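PDB 6F1E: interferon gamma from Paralichthys olivaceus, which acts as a secreted homodimeric cytokine that binds interferon gamma receptor 1 and, more weakly, its receptor 1-like relative, activating macrophages and neutrophils. Local coordinates for residues R6-H17 with V89-K99. Sequence-based numbering, arbitrary orientation.
Sequences RMNKTIQNLLQH and VRTDLNYILKK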
loop_
_atom_site.group_PDB
_atom_site.type_symbol
_atom_site.label_atom_id
_atom_site.label_comp_id
_atom_site.label_asym_id
_atom_site.label_seq_id
_atom_site.Cartn_x
_atom_site.Cartn_y
_atom_site.Cartn_z
ATOM N N ARG A 6 14.079 15.801 -23.456
ATOM C CA ARG A 6 12.973 15.239 -24.214
ATOM C C ARG A 6 11.760 14.964 -23.325
ATOM O O ARG A 6 10.600 15.132 -23.752
ATOM C CB ARG A 6 13.433 13.969 -24.942
ATOM C CG ARG A 6 12.405 13.426 -25.929
ATOM C CD ARG A 6 12.807 12.070 -26.488
ATOM N NE ARG A 6 13.751 12.121 -27.609
ATOM C CZ ARG A 6 14.299 11.049 -28.177
ATOM N NH1 ARG A 6 14.026 9.815 -27.748
ATOM N NH2 ARG A 6 15.127 11.209 -29.187
ATOM N N MET A 7 12.033 14.560 -22.089
ATOM C CA MET A 7 10.989 14.382 -21.080
ATOM C C MET A 7 10.286 15.701 -20.823
ATOM O O MET A 7 9.046 15.758 -20.883
ATOM C CB MET A 7 11.590 13.866 -19.772
ATOM C CG MET A 7 10.579 13.391 -18.747
ATOM S SD MET A 7 10.082 11.711 -19.124
ATOM C CE MET A 7 9.277 11.286 -17.587
ATOM N N ASN A 8 11.080 16.750 -20.540
ATOM C CA ASN A 8 10.538 18.091 -20.230
ATOM C C ASN A 8 9.723 18.575 -21.408
ATOM O O ASN A 8 8.577 18.950 -21.269
ATOM C CB ASN A 8 11.649 19.117 -19.911
ATOM C CG ASN A 8 11.118 20.568 -19.826
ATOM O OD1 ASN A 8 10.668 21.018 -18.766
ATOM N ND2 ASN A 8 11.172 21.303 -20.954
ATOM N N LYS A 9 10.339 18.543 -22.581
ATOM C CA LYS A 9 9.689 19.016 -23.775
ATOM C C LYS A 9 8.439 18.199 -24.018
ATOM O O LYS A 9 7.387 18.793 -24.254
ATOM C CB LYS A 9 10.644 19.006 -24.984
ATOM C CG LYS A 9 11.718 20.086 -24.913
ATOM C CD LYS A 9 12.435 20.275 -26.240
ATOM C CE LYS A 9 13.461 21.395 -26.149
ATOM N NZ LYS A 9 14.054 21.727 -27.472
ATOM N N THR A 10 8.530 16.866 -23.898
ATOM C CA THR A 10 7.373 16.009 -24.170
ATOM C C THR A 10 6.214 16.290 -23.208
ATOM O O THR A 10 5.026 16.237 -23.623
ATOM C CB THR A 10 7.719 14.508 -24.188
ATOM O OG1 THR A 10 8.756 14.265 -25.145
ATOM C CG2 THR A 10 6.464 13.655 -24.581
ATOM N N ILE A 11 6.550 16.614 -21.950
ATOM C CA ILE A 11 5.510 16.913 -20.944
ATOM C C ILE A 11 4.776 18.207 -21.276
ATOM O O ILE A 11 3.531 18.251 -21.247
ATOM C CB ILE A 11 6.071 16.986 -19.498
ATOM C CG1 ILE A 11 6.312 15.571 -18.950
ATOM C CG2 ILE A 11 5.124 17.764 -18.558
ATOM C CD1 ILE A 11 7.172 15.538 -17.689
ATOM N N GLN A 12 5.549 19.249 -21.585
ATOM C CA GLN A 12 4.965 20.515 -22.039
ATOM C C GLN A 12 4.008 20.316 -23.222
ATOM O O GLN A 12 2.873 20.763 -23.146
ATOM C CB GLN A 12 6.044 21.541 -22.378
ATOM C CG GLN A 12 7.032 21.869 -21.246
ATOM C CD GLN A 12 6.379 21.972 -19.876
ATOM O OE1 GLN A 12 6.702 21.187 -18.969
ATOM N NE2 GLN A 12 5.436 22.929 -19.719
ATOM N N ASN A 13 4.424 19.585 -24.262
ATOM C CA ASN A 13 3.540 19.326 -25.415
ATOM C C ASN A 13 2.277 18.663 -24.929
ATOM O O ASN A 13 1.184 18.995 -25.368
ATOM C CB ASN A 13 4.157 18.413 -26.501
ATOM C CG ASN A 13 5.476 18.937 -27.068
ATOM O OD1 ASN A 13 6.059 19.921 -26.586
ATOM N ND2 ASN A 13 5.975 18.242 -28.088
ATOM N N LEU A 14 2.416 17.709 -24.025
ATOM C CA LEU A 14 1.226 17.032 -23.481
ATOM C C LEU A 14 0.237 17.964 -22.777
ATOM O O LEU A 14 -1.001 17.797 -22.885
ATOM C CB LEU A 14 1.637 15.908 -22.554
ATOM C CG LEU A 14 2.051 14.703 -23.383
ATOM C CD1 LEU A 14 3.028 13.886 -22.554
ATOM C CD2 LEU A 14 0.834 13.882 -23.816
ATOM N N LEU A 15 0.789 18.941 -22.067
ATOM C CA LEU A 15 -0.034 19.869 -21.310
ATOM C C LEU A 15 -0.911 20.745 -22.210
ATOM O O LEU A 15 -1.958 21.224 -21.776
ATOM C CB LEU A 15 0.840 20.694 -20.362
ATOM C CG LEU A 15 1.359 19.878 -19.163
ATOM C CD1 LEU A 15 2.566 20.557 -18.517
ATOM C CD2 LEU A 15 0.236 19.612 -18.161
ATOM N N GLN A 16 -0.509 20.922 -23.467
ATOM C CA GLN A 16 -1.398 21.539 -24.461
ATOM C C GLN A 16 -2.753 20.804 -24.608
ATOM O O GLN A 16 -3.784 21.444 -24.530
ATOM C CB GLN A 16 -0.701 21.700 -25.835
ATOM C CG GLN A 16 -0.106 23.087 -26.097
ATOM C CD GLN A 16 1.116 23.402 -25.253
ATOM O OE1 GLN A 16 2.239 23.106 -25.654
ATOM N NE2 GLN A 16 0.905 24.032 -24.091
ATOM N N HIS A 17 -2.756 19.484 -24.793
ATOM C CA HIS A 17 -4.019 18.730 -24.903
ATOM C C HIS A 17 -4.691 18.643 -23.543
ATOM O O HIS A 17 -5.914 18.562 -23.475
ATOM C CB HIS A 17 -3.775 17.307 -25.461
ATOM C CG HIS A 17 -4.999 16.418 -25.508
ATOM N ND1 HIS A 17 -5.765 16.260 -26.643
ATOM C CD2 HIS A 17 -5.552 15.601 -24.574
ATOM C CE1 HIS A 17 -6.753 15.412 -26.396
ATOM N NE2 HIS A 17 -6.644 14.992 -25.149
ATOM N N VAL A 89 -0.067 13.083 -29.482
ATOM C CA VAL A 89 -0.430 12.889 -28.080
ATOM C C VAL A 89 -0.094 11.451 -27.680
ATOM O O VAL A 89 0.647 11.236 -26.705
ATOM C CB VAL A 89 -1.916 13.282 -27.848
ATOM C CG1 VAL A 89 -2.551 12.555 -26.672
ATOM C CG2 VAL A 89 -2.002 14.791 -27.674
ATOM N N ARG A 90 -0.596 10.493 -28.467
ATOM C CA ARG A 90 -0.376 9.050 -28.234
ATOM C C ARG A 90 1.108 8.618 -28.145
ATOM O O ARG A 90 1.478 7.744 -27.362
ATOM C CB ARG A 90 -1.080 8.233 -29.316
ATOM C CG ARG A 90 -1.011 6.725 -29.072
ATOM C CD ARG A 90 -1.993 5.933 -29.921
ATOM N NE ARG A 90 -2.845 5.071 -29.091
ATOM C CZ ARG A 90 -4.166 5.210 -28.913
ATOM N NH1 ARG A 90 -4.808 4.337 -28.122
ATOM N NH2 ARG A 90 -4.865 6.195 -29.509
ATOM N N THR A 91 1.957 9.209 -28.967
ATOM C CA THR A 91 3.375 8.878 -28.903
ATOM C C THR A 91 4.032 9.613 -27.728
ATOM O O THR A 91 4.943 9.070 -27.102
ATOM C CB THR A 91 4.120 9.111 -30.259
ATOM O OG1 THR A 91 3.549 10.215 -30.934
ATOM C CG2 THR A 91 3.965 7.890 -31.176
ATOM N N ASP A 92 3.580 10.832 -27.438
ATOM C CA ASP A 92 4.069 11.552 -26.268
ATOM C C ASP A 92 3.664 10.776 -25.002
ATOM O O ASP A 92 4.499 10.586 -24.130
ATOM C CB ASP A 92 3.568 13.006 -26.230
ATOM C CG ASP A 92 4.378 13.953 -27.131
ATOM O OD1 ASP A 92 5.541 13.630 -27.486
ATOM O OD2 ASP A 92 3.858 15.056 -27.452
ATOM N N LEU A 93 2.426 10.280 -24.924
ATOM C CA LEU A 93 2.022 9.459 -23.772
ATOM C C LEU A 93 2.868 8.180 -23.730
ATOM O O LEU A 93 3.483 7.872 -22.709
ATOM C CB LEU A 93 0.521 9.080 -23.810
ATOM C CG LEU A 93 -0.585 10.133 -23.604
ATOM C CD1 LEU A 93 -1.975 9.500 -23.585
ATOM C CD2 LEU A 93 -0.371 10.907 -22.314
ATOM N N ASN A 94 2.921 7.453 -24.847
ATOM C CA ASN A 94 3.653 6.190 -24.892
ATOM C C ASN A 94 5.094 6.425 -24.523
ATOM O O ASN A 94 5.650 5.645 -23.790
ATOM C CB ASN A 94 3.480 5.446 -26.232
ATOM C CG ASN A 94 2.136 4.671 -26.311
ATOM O OD1 ASN A 94 1.372 4.823 -27.256
ATOM N ND2 ASN A 94 1.861 3.836 -25.305
ATOM N N TYR A 95 5.681 7.546 -24.920
ATOM C CA TYR A 95 7.077 7.799 -24.535
ATOM C C TYR A 95 7.188 7.959 -23.011
ATOM O O TYR A 95 8.104 7.414 -22.375
ATOM C CB TYR A 95 7.697 8.988 -25.293
ATOM C CG TYR A 95 9.047 9.429 -24.728
ATOM C CD1 TYR A 95 10.245 8.831 -25.118
ATOM C CD2 TYR A 95 9.108 10.451 -23.789
ATOM C CE1 TYR A 95 11.472 9.261 -24.582
ATOM C CE2 TYR A 95 10.311 10.888 -23.248
ATOM C CZ TYR A 95 11.480 10.296 -23.624
ATOM O OH TYR A 95 12.629 10.774 -23.007
ATOM N N ILE A 96 6.252 8.699 -22.434
ATOM C CA ILE A 96 6.286 9.020 -20.996
ATOM C C ILE A 96 5.990 7.722 -20.177
ATOM O O ILE A 96 6.673 7.412 -19.169
ATOM C CB ILE A 96 5.448 10.323 -20.706
ATOM C CG1 ILE A 96 6.314 11.351 -20.010
ATOM C CG2 ILE A 96 4.186 10.114 -19.916
ATOM C CD1 ILE A 96 7.308 11.995 -20.946
ATOM N N LEU A 97 5.063 6.906 -20.671
ATOM C CA LEU A 97 4.880 5.567 -20.122
ATOM C C LEU A 97 6.169 4.732 -20.105
ATOM O O LEU A 97 6.543 4.152 -19.072
ATOM C CB LEU A 97 3.818 4.830 -20.907
ATOM C CG LEU A 97 3.540 3.415 -20.440
ATOM C CD1 LEU A 97 3.230 3.412 -18.962
ATOM C CD2 LEU A 97 2.356 2.897 -21.225
ATOM N N LYS A 98 6.857 4.686 -21.234
ATOM C CA LYS A 98 8.104 3.904 -21.362
ATOM C C LYS A 98 9.152 4.348 -20.355
ATOM O O LYS A 98 9.713 3.529 -19.653
ATOM C CB LYS A 98 8.685 4.038 -22.779
ATOM C CG LYS A 98 10.051 3.416 -22.948
ATOM C CD LYS A 98 10.565 3.555 -24.373
ATOM C CE LYS A 98 11.379 4.839 -24.561
ATOM N NZ LYS A 98 12.377 4.730 -25.670
ATOM N N LYS A 99 9.419 5.647 -20.269
ATOM C CA LYS A 99 10.471 6.097 -19.367
ATOM C C LYS A 99 10.163 5.749 -17.900
ATOM O O LYS A 99 11.090 5.491 -17.134
ATOM C CB LYS A 99 10.757 7.607 -19.528
ATOM C CG LYS A 99 11.229 8.076 -20.909
ATOM C CD LYS A 99 12.464 7.347 -21.486
ATOM C CE LYS A 99 13.785 7.674 -20.793
ATOM N NZ LYS A 99 14.817 6.601 -21.012
#
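Thr10, which faces Asp92 across the contact, bonds through its backbone N to Arg6 O at 2.7 Å; its OG1 also points at Arg6 O, at a distance too short to be taken literally. With chi1 at -56°, OG1 sits beside its own backbone N, where it meets that carbonyl, while CG2 is turned at the Asp92 carboxylate. Thr10 CG2 lies closer to Asp92 OD1 than such pairs normally allow, so the exact distance is doubtful; Asn13 CB borders the other oxygen, OD2. No hydrogen bond runs between 6-17 and 89-99.

Toward the start of 6-17, the Arg6 chain crosses Tyr95 at about a right angle, Arg6 CD 3.6 Å from Tyr95 CZ and oblique to the ring, while Lys99 CG lies above one ring face, offset toward its rim. Met7 SD makes an oblique Met-aromatic contact, 5.4 Å from the Tyr95 ring centroid, and meets Ile96 CD1 in a very close contact, probably strained or imprecisely modelled. Both segments belong to the interferon gamma helical bundle; their axes cross with N-to-C directions 135° apart and come within 9.7 Å. Ile96 also packs on Ile59 of helix 41-64 and on Leu139 of the second subunit, whose Tyr143 meets Met7, placing this layer at the dimer interface.

Farther along, Leu14 slides past Asp92 in the opposite direction, its CG against Asp92 CB, and reaches Leu93, Leu14 CD2 3.5 Å from Leu93 CD2. At the far end, His17 CB rests 3.8 Å from Val89 CG2.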